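Local atomic coordinates of conserved hypothetical protein (Streptococcus pneumoniae, PDB entry 4QDY), a protein that is of unknown function but carries two YbbR-like domains built mainly of beta strands, found here as a pair of subunits. Residues A[11-16]-A[55-60]; A[34-39]-A[90-95]; A[26-31]-A[181-186]; A[151-156]-A[169-174]. All coordinates share one frame; numbering follows the deposited sequence.

Contact 1. Residues A[11-16]-A[55-60]; sequences NTVTNV and STRKFK
Arg57 packs against Val13 and Val16 and links the loop 55-60 to the strand that carries 11-16. Its CB sets out toward the strand, and CG stands anti to the backbone N (chi1 -171°). CD then passes over one face of the Phe59 ring, 3.6 Å above its plane and displaced toward the rim. At chi3 (-57°) the chain bends, and this turn sets the position of NE, which makes a weak hydrogen bond to Glu51 O. CZ comes next, 3.7 Å from Val13 CG1; that methyl covers one face of the guanidinium, again off centre. Val13 and Arg57 slide past each other in opposite directions, with Arg57 NH2 reaching 3.3 Å from Val13 CG1. Arg57 NH1 lies obliquely near Val16 CG2, at 3.9 Å. Arg57 NH2 has two oxygen partners: Met52 O, and a water in the guanidinium plane at 2.6 Å that passes the link on to Thr14 O. Val16 and Phe59 meet tip to tip, Val16 CG1 3.8 Å from Phe59 CE1, while Val13 CG1 sits more loosely at the ring edge. The carbonyls of Glu51 and Met52 end helix 45-52, whose C-terminal pole would probably suit the positive guanidinium. In the first YbbR-like domain, this helix and loop 55-60 form a strand-helix-strand connection from strand 35-42 to strand 60-64. Those two strands flank strand 9-21 in the sheet, the first antiparallel and the second parallel to it, and the connection packs over 9-21.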
loop_
_atom_site.group_PDB
_atom_site.type_symbol
_atom_site.label_atom_id
_atom_site.label_comp_id
_atom_site.label_asym_id
_atom_site.label_seq_id
_atom_site.Cartn_x
_atom_site.Cartn_y
_atom_site.Cartn_z
ATOM N N ASN A 11 8.206 23.551 3.303
ATOM C CA ASN A 11 7.883 22.801 2.090
ATOM C C ASN A 11 7.336 21.439 2.462
ATOM O O ASN A 11 7.914 20.754 3.309
ATOM C CB ASN A 11 9.102 22.655 1.172
ATOM N N THR A 12 6.214 21.051 1.848
ATOM C CA THR A 12 5.618 19.741 2.082
ATOM C C THR A 12 6.106 18.826 0.969
ATOM O O THR A 12 5.786 19.046 -0.200
ATOM C CB THR A 12 4.083 19.805 2.189
ATOM O OG1 THR A 12 3.554 20.354 0.984
ATOM C CG2 THR A 12 3.610 20.620 3.380
ATOM N N VAL A 13 6.942 17.846 1.328
ATOM C CA VAL A 13 7.497 16.884 0.377
ATOM C C VAL A 13 6.459 15.773 0.192
ATOM O O VAL A 13 6.122 15.088 1.157
ATOM C CB VAL A 13 8.884 16.345 0.828
ATOM C CG1 VAL A 13 9.455 15.376 -0.200
ATOM C CG2 VAL A 13 9.867 17.486 1.072
ATOM N N THR A 14 5.918 15.633 -1.029
ATOM C CA THR A 14 4.911 14.614 -1.341
ATOM C C THR A 14 5.590 13.372 -1.933
ATOM O O THR A 14 6.746 13.449 -2.358
ATOM C CB THR A 14 3.834 15.163 -2.293
ATOM O OG1 THR A 14 4.457 15.641 -3.489
ATOM C CG2 THR A 14 2.982 16.260 -1.659
ATOM N N ASN A 15 4.858 12.230 -1.946
ATOM C CA ASN A 15 5.263 10.921 -2.476
ATOM C C ASN A 15 6.495 10.379 -1.711
ATOM O O ASN A 15 7.480 9.960 -2.332
ATOM C CB ASN A 15 5.556 11.006 -3.996
ATOM C CG ASN A 15 4.441 11.576 -4.848
ATOM O OD1 ASN A 15 3.331 11.868 -4.383
ATOM N ND2 ASN A 15 4.723 11.761 -6.128
ATOM N N VAL A 16 6.430 10.382 -0.364
ATOM C CA VAL A 16 7.534 9.892 0.470
ATOM C C VAL A 16 7.217 8.435 0.870
ATOM O O VAL A 16 6.274 8.210 1.632
ATOM C CB VAL A 16 7.816 10.794 1.706
ATOM C CG1 VAL A 16 9.053 10.318 2.459
ATOM C CG2 VAL A 16 7.987 12.251 1.296
ATOM N N SER A 55 16.679 12.985 -5.680
ATOM C CA SER A 55 18.065 12.700 -6.046
ATOM C C SER A 55 19.039 12.954 -4.879
ATOM O O SER A 55 19.863 12.087 -4.582
ATOM C CB SER A 55 18.473 13.559 -7.242
ATOM O OG SER A 55 19.824 13.354 -7.625
ATOM N N THR A 56 18.939 14.126 -4.224
ATOM C CA THR A 56 19.843 14.535 -3.144
ATOM C C THR A 56 19.176 14.419 -1.743
ATOM O O THR A 56 19.683 15.003 -0.779
ATOM C CB THR A 56 20.315 15.986 -3.388
ATOM O OG1 THR A 56 19.174 16.832 -3.527
ATOM C CG2 THR A 56 21.197 16.118 -4.630
ATOM N N ARG A 57 18.084 13.639 -1.622
ATOM C CA ARG A 57 17.379 13.447 -0.348
ATOM C C ARG A 57 18.161 12.494 0.560
ATOM O O ARG A 57 18.586 11.423 0.115
ATOM C CB ARG A 57 15.961 12.912 -0.592
ATOM C CG ARG A 57 15.066 12.875 0.649
ATOM C CD ARG A 57 13.689 12.338 0.317
ATOM N NE ARG A 57 13.048 13.131 -0.732
ATOM C CZ ARG A 57 11.884 12.836 -1.297
ATOM N NH1 ARG A 57 11.208 11.757 -0.919
ATOM N NH2 ARG A 57 11.392 13.609 -2.253
ATOM N N LYS A 58 18.333 12.883 1.834
ATOM C CA LYS A 58 19.052 12.089 2.829
ATOM C C LYS A 58 18.102 11.484 3.875
ATOM O O LYS A 58 18.426 10.429 4.423
ATOM C CB LYS A 58 20.110 12.949 3.534
ATOM N N PHE A 59 16.946 12.135 4.158
ATOM C CA PHE A 59 16.010 11.655 5.175
ATOM C C PHE A 59 15.212 10.456 4.651
ATOM O O PHE A 59 15.066 10.275 3.441
ATOM C CB PHE A 59 15.043 12.763 5.665
ATOM C CG PHE A 59 13.812 13.056 4.832
ATOM C CD1 PHE A 59 12.634 12.343 5.026
ATOM C CD2 PHE A 59 13.806 14.098 3.916
ATOM C CE1 PHE A 59 11.497 12.617 4.263
ATOM C CE2 PHE A 59 12.659 14.389 3.169
ATOM C CZ PHE A 59 11.514 13.643 3.346
ATOM N N LYS A 60 14.668 9.665 5.586
ATOM C CA LYS A 60 13.849 8.490 5.310
ATOM C C LYS A 60 12.787 8.327 6.389
ATOM O O LYS A 60 13.069 8.573 7.566
ATOM C CB LYS A 60 14.729 7.233 5.218
HETATM O O HOH W 1 9.097 13.214 -3.470
#

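Contact 2. Residues A[34-39]-A[90-95]; sequences SEVSVV and ATPQKI
An antiparallel strand pairing in the first YbbR-like domain joins Ser37 to Thr91 just before the second strand is interrupted. Ser37 and Thr91 form a hydrogen-bonded pair: Ser37 N gives a nearly straight bond to Thr91 O (3.1 Å, 176°), and Thr91 N returns a more bent one to Ser37 O at 2.6 Å. Val38 and Ala90 follow as a non-hydrogen-bonded pair, their side chains on the sheet face opposite to those of Ser37 and Thr91. On the Ser37 face the two CB atoms, Ser37 CB and Thr91 CB, are 4.2 Å apart, and Thr91 OG1 lies 3.8 Å from Val39 CG2, the two side chains crossing at a slant. A cis peptide then leads into Pro92 and the pairing stops. Val36 follows the bend: with its CG1 beside the backbone N (chi1 -67°), that methyl meets Pro92 CD at 3.7 Å. Val36 CB also rests against Thr91 O. Beyond this, strand 35-42 pairs along its other edge with strand 9-21, through Val36 with Val16 and Val38 with Val13. The chain after Pro92 pairs with strand 71-80, and Pro92 itself packs on Phe187 of the second subunit.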
loop_
_atom_site.group_PDB
_atom_site.type_symbol
_atom_site.label_atom_id
_atom_site.label_comp_id
_atom_site.label_asym_id
_atom_site.label_seq_id
_atom_site.Cartn_x
_atom_site.Cartn_y
_atom_site.Cartn_z
ATOM N N SER A 34 0.810 3.447 1.155
ATOM C CA SER A 34 2.210 3.176 0.791
ATOM C C SER A 34 3.126 4.393 0.963
ATOM O O SER A 34 4.279 4.226 1.365
ATOM C CB SER A 34 2.293 2.721 -0.663
ATOM O OG SER A 34 1.830 3.720 -1.558
ATOM N N GLU A 35 2.625 5.600 0.629
ATOM C CA GLU A 35 3.405 6.832 0.698
ATOM C C GLU A 35 2.742 7.879 1.594
ATOM O O GLU A 35 1.523 7.882 1.771
ATOM C CB GLU A 35 3.617 7.419 -0.706
ATOM C CG GLU A 35 4.539 6.580 -1.579
ATOM C CD GLU A 35 4.818 7.096 -2.977
ATOM O OE1 GLU A 35 3.953 7.799 -3.550
ATOM O OE2 GLU A 35 5.883 6.737 -3.529
ATOM N N VAL A 36 3.577 8.768 2.161
ATOM C CA VAL A 36 3.181 9.864 3.051
ATOM C C VAL A 36 3.745 11.196 2.532
ATOM O O VAL A 36 4.496 11.224 1.555
ATOM C CB VAL A 36 3.632 9.620 4.526
ATOM C CG1 VAL A 36 2.897 8.444 5.156
ATOM C CG2 VAL A 36 5.148 9.454 4.647
ATOM N N SER A 37 3.380 12.294 3.203
ATOM C CA SER A 37 3.899 13.633 2.948
ATOM C C SER A 37 4.707 14.073 4.160
ATOM O O SER A 37 4.360 13.711 5.284
ATOM C CB SER A 37 2.784 14.621 2.619
ATOM O OG SER A 37 2.201 14.317 1.363
ATOM N N VAL A 38 5.817 14.785 3.940
ATOM C CA VAL A 38 6.677 15.223 5.040
ATOM C C VAL A 38 6.760 16.749 5.006
ATOM O O VAL A 38 7.174 17.329 3.999
ATOM C CB VAL A 38 8.086 14.556 4.996
ATOM C CG1 VAL A 38 8.987 15.077 6.112
ATOM C CG2 VAL A 38 7.975 13.036 5.077
ATOM N N VAL A 39 6.359 17.390 6.114
ATOM C CA VAL A 39 6.406 18.844 6.242
ATOM C C VAL A 39 7.794 19.212 6.769
ATOM O O VAL A 39 8.126 18.887 7.911
ATOM C CB VAL A 39 5.260 19.412 7.130
ATOM C CG1 VAL A 39 5.277 20.939 7.138
ATOM C CG2 VAL A 39 3.894 18.900 6.679
ATOM N N ALA A 90 5.831 13.908 9.563
ATOM C CA ALA A 90 5.167 13.049 8.584
ATOM C C ALA A 90 3.653 13.242 8.635
ATOM O O ALA A 90 3.096 13.464 9.713
ATOM C CB ALA A 90 5.521 11.594 8.839
ATOM N N THR A 91 2.997 13.158 7.466
ATOM C CA THR A 91 1.553 13.311 7.292
ATOM C C THR A 91 1.010 12.024 6.621
ATOM O O THR A 91 1.176 11.863 5.406
ATOM C CB THR A 91 1.254 14.594 6.486
ATOM O OG1 THR A 91 1.856 15.714 7.139
ATOM C CG2 THR A 91 -0.240 14.849 6.300
ATOM N N PRO A 92 0.392 11.076 7.371
ATOM C CA PRO A 92 0.108 11.084 8.821
ATOM C C PRO A 92 1.325 10.678 9.668
ATOM O O PRO A 92 2.284 10.112 9.140
ATOM C CB PRO A 92 -1.013 10.049 8.948
ATOM C CG PRO A 92 -0.715 9.051 7.869
ATOM C CD PRO A 92 -0.132 9.852 6.730
ATOM N N GLN A 93 1.282 10.975 10.984
ATOM C CA GLN A 93 2.360 10.658 11.931
ATOM C C GLN A 93 2.383 9.163 12.261
ATOM O O GLN A 93 3.447 8.625 12.571
ATOM C CB GLN A 93 2.241 11.467 13.238
ATOM C CG GLN A 93 2.381 12.994 13.117
ATOM C CD GLN A 93 1.136 13.732 12.668
ATOM O OE1 GLN A 93 0.444 13.360 11.714
ATOM N NE2 GLN A 93 0.862 14.852 13.317
ATOM N N LYS A 94 1.208 8.503 12.216
ATOM C CA LYS A 94 1.043 7.074 12.499
ATOM C C LYS A 94 0.297 6.378 11.358
ATOM O O LYS A 94 -0.561 6.993 10.718
ATOM C CB LYS A 94 0.293 6.850 13.828
ATOM C CG LYS A 94 0.992 7.406 15.063
ATOM C CD LYS A 94 0.192 7.158 16.338
ATOM C CE LYS A 94 0.907 7.698 17.555
ATOM N NZ LYS A 94 0.152 7.436 18.808
ATOM N N ILE A 95 0.618 5.096 11.107
ATOM C CA ILE A 95 -0.047 4.299 10.066
ATOM C C ILE A 95 -0.713 3.082 10.727
ATOM O O ILE A 95 -0.204 2.571 11.723
ATOM C CB ILE A 95 0.899 3.870 8.898
ATOM C CG1 ILE A 95 2.054 2.934 9.367
ATOM C CG2 ILE A 95 1.413 5.101 8.127
ATOM C CD1 ILE A 95 2.872 2.240 8.253
#

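Contact 3. Residues A[26-31]-A[181-186]; sequences KYFISG and PAVITP
Phe28 packs its ring against Pro181, Ala182 and Val183, bringing together the two YbbR-like domains of one chain. This is an interdomain contact and not a strand pairing: no backbone bond joins the segments, and their nearest CA atoms, Ser30 CA and Pro181 CA, are 6.6 Å apart. The touching parts, 28-30 and 181-183, run 136° apart in direction. CG of Phe28 is anti to the backbone N (chi1 -175°). Val183 meets the ring at the edge, its CG2 in the ring plane and 3.7 Å from Phe28 CE1, while the two side chains as a whole cross at a slant. Farther round the same ring, Phe28 CE2 comes to 3.5 Å from Pro181 O. That carbonyl is not left to the ring alone, since Pro181 O accepts a hydrogen bond from Ser139 OG, and Phe28 also touches Ser139. Between these two neighbours Phe28 CZ faces the backbone of the other segment, 4.1 Å from Ala182 CA. Each segment is held by a different strand: Phe28 and Ser30 pair through their backbones with Gly100 and Lys98 of strand 87-113, and Val183 pairs with Thr138 of strand 135-138. A bound PEG, probably from crystallisation, lies near the side chain of Pro181. Ser30, two residues after Phe28, points the same way and meets that proline ring directly. Its CB is 3.8 Å from Pro181 CB, and Ser30 OG, set between its backbone N and carbonyl carbon (chi1 63°), lies 4.0 Å from Pro181 CG.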
loop_
_atom_site.group_PDB
_atom_site.type_symbol
_atom_site.label_atom_id
_atom_site.label_comp_id
_atom_site.label_asym_id
_atom_site.label_seq_id
_atom_site.Cartn_x
_atom_site.Cartn_y
_atom_site.Cartn_z
ATOM N N LYS A 26 7.291 -14.511 7.303
ATOM C CA LYS A 26 6.418 -15.077 8.328
ATOM C C LYS A 26 5.086 -14.316 8.387
ATOM O O LYS A 26 4.055 -14.925 8.687
ATOM C CB LYS A 26 7.117 -15.050 9.701
ATOM C CG LYS A 26 6.419 -15.877 10.781
ATOM C CD LYS A 26 7.172 -15.857 12.108
ATOM C CE LYS A 26 6.521 -16.711 13.178
ATOM N NZ LYS A 26 6.547 -18.165 12.854
ATOM N N TYR A 27 5.101 -12.999 8.094
ATOM C CA TYR A 27 3.896 -12.173 8.166
ATOM C C TYR A 27 3.574 -11.463 6.848
ATOM O O TYR A 27 4.471 -11.126 6.074
ATOM C CB TYR A 27 4.043 -11.104 9.265
ATOM C CG TYR A 27 4.399 -11.649 10.630
ATOM C CD1 TYR A 27 3.417 -12.152 11.480
ATOM C CD2 TYR A 27 5.710 -11.611 11.098
ATOM C CE1 TYR A 27 3.738 -12.643 12.746
ATOM C CE2 TYR A 27 6.042 -12.099 12.362
ATOM C CZ TYR A 27 5.052 -12.611 13.183
ATOM O OH TYR A 27 5.377 -13.091 14.428
ATOM N N PHE A 28 2.270 -11.214 6.628
ATOM C CA PHE A 28 1.710 -10.467 5.503
ATOM C C PHE A 28 1.041 -9.216 6.059
ATOM O O PHE A 28 0.271 -9.322 7.017
ATOM C CB PHE A 28 0.735 -11.328 4.674
ATOM C CG PHE A 28 0.214 -10.645 3.430
ATOM C CD1 PHE A 28 0.902 -10.736 2.226
ATOM C CD2 PHE A 28 -0.972 -9.918 3.459
ATOM C CE1 PHE A 28 0.421 -10.100 1.078
ATOM C CE2 PHE A 28 -1.450 -9.281 2.310
ATOM C CZ PHE A 28 -0.750 -9.377 1.128
ATOM N N ILE A 29 1.352 -8.033 5.502
ATOM C CA ILE A 29 0.794 -6.780 6.022
ATOM C C ILE A 29 -0.004 -6.037 4.923
ATOM O O ILE A 29 0.301 -6.160 3.733
ATOM C CB ILE A 29 1.892 -5.856 6.628
ATOM C CG1 ILE A 29 2.934 -5.385 5.577
ATOM C CG2 ILE A 29 2.555 -6.521 7.854
ATOM C CD1 ILE A 29 3.849 -4.246 6.032
ATOM N N SER A 30 -1.035 -5.270 5.353
ATOM C CA SER A 30 -1.937 -4.469 4.510
ATOM C C SER A 30 -2.742 -3.457 5.350
ATOM O O SER A 30 -2.682 -3.489 6.581
ATOM C CB SER A 30 -2.899 -5.379 3.742
ATOM O OG SER A 30 -3.749 -6.102 4.620
ATOM N N GLY A 31 -3.493 -2.587 4.669
ATOM C CA GLY A 31 -4.382 -1.615 5.299
ATOM C C GLY A 31 -3.829 -0.238 5.610
ATOM O O GLY A 31 -4.378 0.458 6.471
ATOM N N PRO A 181 -6.695 -7.424 -0.646
ATOM C CA PRO A 181 -5.239 -7.216 -0.520
ATOM C C PRO A 181 -4.492 -8.556 -0.538
ATOM O O PRO A 181 -4.427 -9.277 0.464
ATOM C CB PRO A 181 -5.088 -6.482 0.815
ATOM C CG PRO A 181 -6.296 -6.827 1.589
ATOM C CD PRO A 181 -7.397 -7.138 0.626
ATOM N N ALA A 182 -3.961 -8.899 -1.721
ATOM C CA ALA A 182 -3.247 -10.146 -1.974
ATOM C C ALA A 182 -2.213 -9.982 -3.089
ATOM O O ALA A 182 -2.410 -9.175 -4.000
ATOM C CB ALA A 182 -4.242 -11.230 -2.347
ATOM N N VAL A 183 -1.117 -10.758 -3.014
ATOM C CA VAL A 183 -0.022 -10.761 -3.991
ATOM C C VAL A 183 -0.186 -12.006 -4.871
ATOM O O VAL A 183 -0.149 -13.126 -4.362
ATOM C CB VAL A 183 1.368 -10.697 -3.297
ATOM C CG1 VAL A 183 2.498 -10.692 -4.321
ATOM C CG2 VAL A 183 1.474 -9.480 -2.385
ATOM N N ILE A 184 -0.380 -11.809 -6.180
ATOM C CA ILE A 184 -0.600 -12.911 -7.119
ATOM C C ILE A 184 0.677 -13.158 -7.927
ATOM O O ILE A 184 1.343 -12.207 -8.339
ATOM C CB ILE A 184 -1.815 -12.604 -8.039
ATOM C CG1 ILE A 184 -3.043 -12.198 -7.185
ATOM C CG2 ILE A 184 -2.138 -13.794 -8.974
ATOM C CD1 ILE A 184 -4.215 -11.730 -7.913
ATOM N N THR A 185 1.015 -14.444 -8.135
ATOM C CA THR A 185 2.182 -14.871 -8.904
ATOM C C THR A 185 1.709 -15.908 -9.955
ATOM O O THR A 185 1.211 -16.971 -9.572
ATOM C CB THR A 185 3.286 -15.401 -7.979
ATOM O OG1 THR A 185 3.555 -14.424 -6.974
ATOM C CG2 THR A 185 4.570 -15.729 -8.729
ATOM N N PRO A 186 1.821 -15.617 -11.274
ATOM C CA PRO A 186 2.360 -14.388 -11.894
ATOM C C PRO A 186 1.467 -13.179 -11.611
ATOM O O PRO A 186 0.273 -13.347 -11.349
ATOM C CB PRO A 186 2.386 -14.738 -13.390
ATOM C CG PRO A 186 1.307 -15.763 -13.557
ATOM C CD PRO A 186 1.369 -16.581 -12.299
#

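Contact 4. Residues A[151-156]-A[169-174]; sequences IAVLPT and PLQAID
Ile151 and Gln171 form the tightly bonded part of a beta hairpin in the second YbbR-like domain, away from its connecting loop. Two backbone bonds fix them as a hydrogen-bonded antiparallel pair: Ile151 N to Gln171 O (2.7 Å, 170°) and Gln171 N to Ile151 O (2.9 Å, 164°). On their side of the sheet Ile151 crosses Ile173 at about a right angle, its CG2 3.8 Å from Ile173 CD1. Ile151 CD1 in turn lies against Gln171 OE1 and Ile173 CG2. The side chain of Gln171 crosses both Ile151 and Val153 obliquely, with Gln171 OE1 3.5 Å from Val153 CG1. Ala152 CB and Leu170 CD2 touch at 3.8 Å on the reverse face. Toward Pro169 the hold slackens. Val153 N makes just a weak, bent bond to Pro169 O (3.4 Å, 122°), and the prolines meet through Pro155 CG and Pro169 CD at 4.1 Å. This looser end is not bare, because Pro169 packs on Thr96 of the second subunit. Within the sheet, strand 149-153 lies parallel to strand 87-113, while strand 164-173 continues the order by pairing antiparallel with strand 183-196.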
loop_
_atom_site.group_PDB
_atom_site.type_symbol
_atom_site.label_atom_id
_atom_site.label_comp_id
_atom_site.label_asym_id
_atom_site.label_seq_id
_atom_site.Cartn_x
_atom_site.Cartn_y
_atom_site.Cartn_z
ATOM N N ILE A 151 -9.279 -12.489 -11.483
ATOM C CA ILE A 151 -9.716 -11.869 -12.731
ATOM C C ILE A 151 -8.521 -11.298 -13.508
ATOM O O ILE A 151 -7.606 -10.710 -12.931
ATOM C CB ILE A 151 -10.803 -10.771 -12.530
ATOM C CG1 ILE A 151 -10.338 -9.626 -11.586
ATOM C CG2 ILE A 151 -12.119 -11.410 -12.050
ATOM C CD1 ILE A 151 -11.247 -8.385 -11.514
ATOM N N ALA A 152 -8.551 -11.505 -14.832
ATOM C CA ALA A 152 -7.580 -10.986 -15.789
ATOM C C ALA A 152 -8.228 -9.815 -16.517
ATOM O O ALA A 152 -8.710 -9.943 -17.647
ATOM C CB ALA A 152 -7.130 -12.089 -16.741
ATOM N N VAL A 153 -8.323 -8.687 -15.796
ATOM C CA VAL A 153 -8.990 -7.456 -16.220
ATOM C C VAL A 153 -8.101 -6.693 -17.241
ATOM O O VAL A 153 -6.906 -6.489 -17.016
ATOM C CB VAL A 153 -9.365 -6.564 -14.989
ATOM C CG1 VAL A 153 -8.177 -6.293 -14.064
ATOM C CG2 VAL A 153 -10.060 -5.268 -15.401
ATOM N N LEU A 154 -8.720 -6.295 -18.370
ATOM C CA LEU A 154 -8.105 -5.515 -19.445
ATOM C C LEU A 154 -7.827 -4.086 -18.951
ATOM O O LEU A 154 -8.742 -3.475 -18.387
ATOM C CB LEU A 154 -9.038 -5.512 -20.683
ATOM C CG LEU A 154 -8.659 -4.636 -21.895
ATOM C CD1 LEU A 154 -7.430 -5.158 -22.613
ATOM C CD2 LEU A 154 -9.794 -4.575 -22.886
ATOM N N PRO A 155 -6.596 -3.529 -19.135
ATOM C CA PRO A 155 -6.331 -2.156 -18.664
ATOM C C PRO A 155 -7.300 -1.145 -19.282
ATOM O O PRO A 155 -7.649 -1.261 -20.458
ATOM C CB PRO A 155 -4.890 -1.899 -19.119
ATOM C CG PRO A 155 -4.287 -3.248 -19.243
ATOM C CD PRO A 155 -5.392 -4.111 -19.761
ATOM N N THR A 156 -7.756 -0.178 -18.461
ATOM C CA THR A 156 -8.734 0.869 -18.792
ATOM C C THR A 156 -8.330 1.633 -20.079
ATOM O O THR A 156 -9.202 1.956 -20.888
ATOM C CB THR A 156 -8.865 1.839 -17.604
ATOM O OG1 THR A 156 -9.071 1.089 -16.405
ATOM C CG2 THR A 156 -9.998 2.843 -17.775
ATOM N N PRO A 169 -3.235 -7.284 -16.060
ATOM C CA PRO A 169 -2.963 -7.623 -14.652
ATOM C C PRO A 169 -3.982 -8.600 -14.063
ATOM O O PRO A 169 -5.125 -8.661 -14.519
ATOM C CB PRO A 169 -3.057 -6.272 -13.941
ATOM C CG PRO A 169 -3.946 -5.450 -14.792
ATOM C CD PRO A 169 -3.668 -5.877 -16.200
ATOM N N LEU A 170 -3.551 -9.360 -13.047
ATOM C CA LEU A 170 -4.382 -10.325 -12.333
ATOM C C LEU A 170 -4.768 -9.768 -10.964
ATOM O O LEU A 170 -3.902 -9.282 -10.235
ATOM C CB LEU A 170 -3.662 -11.679 -12.192
ATOM C CG LEU A 170 -3.513 -12.513 -13.473
ATOM C CD1 LEU A 170 -2.422 -13.539 -13.334
ATOM C CD2 LEU A 170 -4.826 -13.170 -13.872
ATOM N N GLN A 171 -6.074 -9.817 -10.636
ATOM C CA GLN A 171 -6.639 -9.337 -9.369
ATOM C C GLN A 171 -7.458 -10.426 -8.671
ATOM O O GLN A 171 -8.131 -11.212 -9.337
ATOM C CB GLN A 171 -7.531 -8.101 -9.584
ATOM C CG GLN A 171 -6.806 -6.846 -10.061
ATOM C CD GLN A 171 -7.745 -5.677 -10.265
ATOM O OE1 GLN A 171 -8.893 -5.819 -10.706
ATOM N NE2 GLN A 171 -7.247 -4.480 -10.014
ATOM N N ALA A 172 -7.410 -10.455 -7.327
ATOM C CA ALA A 172 -8.166 -11.400 -6.504
ATOM C C ALA A 172 -9.398 -10.708 -5.943
ATOM O O ALA A 172 -9.264 -9.712 -5.231
ATOM C CB ALA A 172 -7.290 -11.955 -5.389
ATOM N N ILE A 173 -10.599 -11.194 -6.304
ATOM C CA ILE A 173 -11.852 -10.576 -5.855
ATOM C C ILE A 173 -12.713 -11.591 -5.067
ATOM O O ILE A 173 -12.534 -12.806 -5.199
ATOM C CB ILE A 173 -12.677 -9.961 -7.029
ATOM C CG1 ILE A 173 -13.168 -11.036 -8.041
ATOM C CG2 ILE A 173 -11.903 -8.816 -7.713
ATOM C CD1 ILE A 173 -14.234 -10.571 -9.038
ATOM N N ASP A 174 -13.646 -11.064 -4.242
ATOM C CA ASP A 174 -14.588 -11.855 -3.448
ATOM C C ASP A 174 -15.923 -11.977 -4.208
ATOM O O ASP A 174 -16.046 -11.430 -5.308
ATOM C CB ASP A 174 -14.787 -11.238 -2.039
ATOM C CG ASP A 174 -15.357 -9.828 -1.948
ATOM O OD1 ASP A 174 -15.780 -9.281 -2.992
ATOM O OD2 ASP A 174 -15.423 -9.287 -0.822
#

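Contacts 1 and 2 sit together in the first YbbR-like domain, centres 11 Å apart, bonded through neighbouring strands 9-21 and 35-42. Contact 4 belongs to the second domain, beyond the centre of the chain and about 29 Å from contact 2, centre to centre. Contact 3 lies between them and links the domains: its later segment touches contact 4 where Ile184 packs on 169-174, strands 164-173 and 183-196 being neighbours. Along the chain, contacts 1 and 2 close before contact 4 opens, whereas contact 3 spans contacts 2 and 4. Long strand 87-113 runs through both domains, and contact 3 probably adds to the connection that strand makes. Contacts 1, 2 and 4 all touch the second subunit.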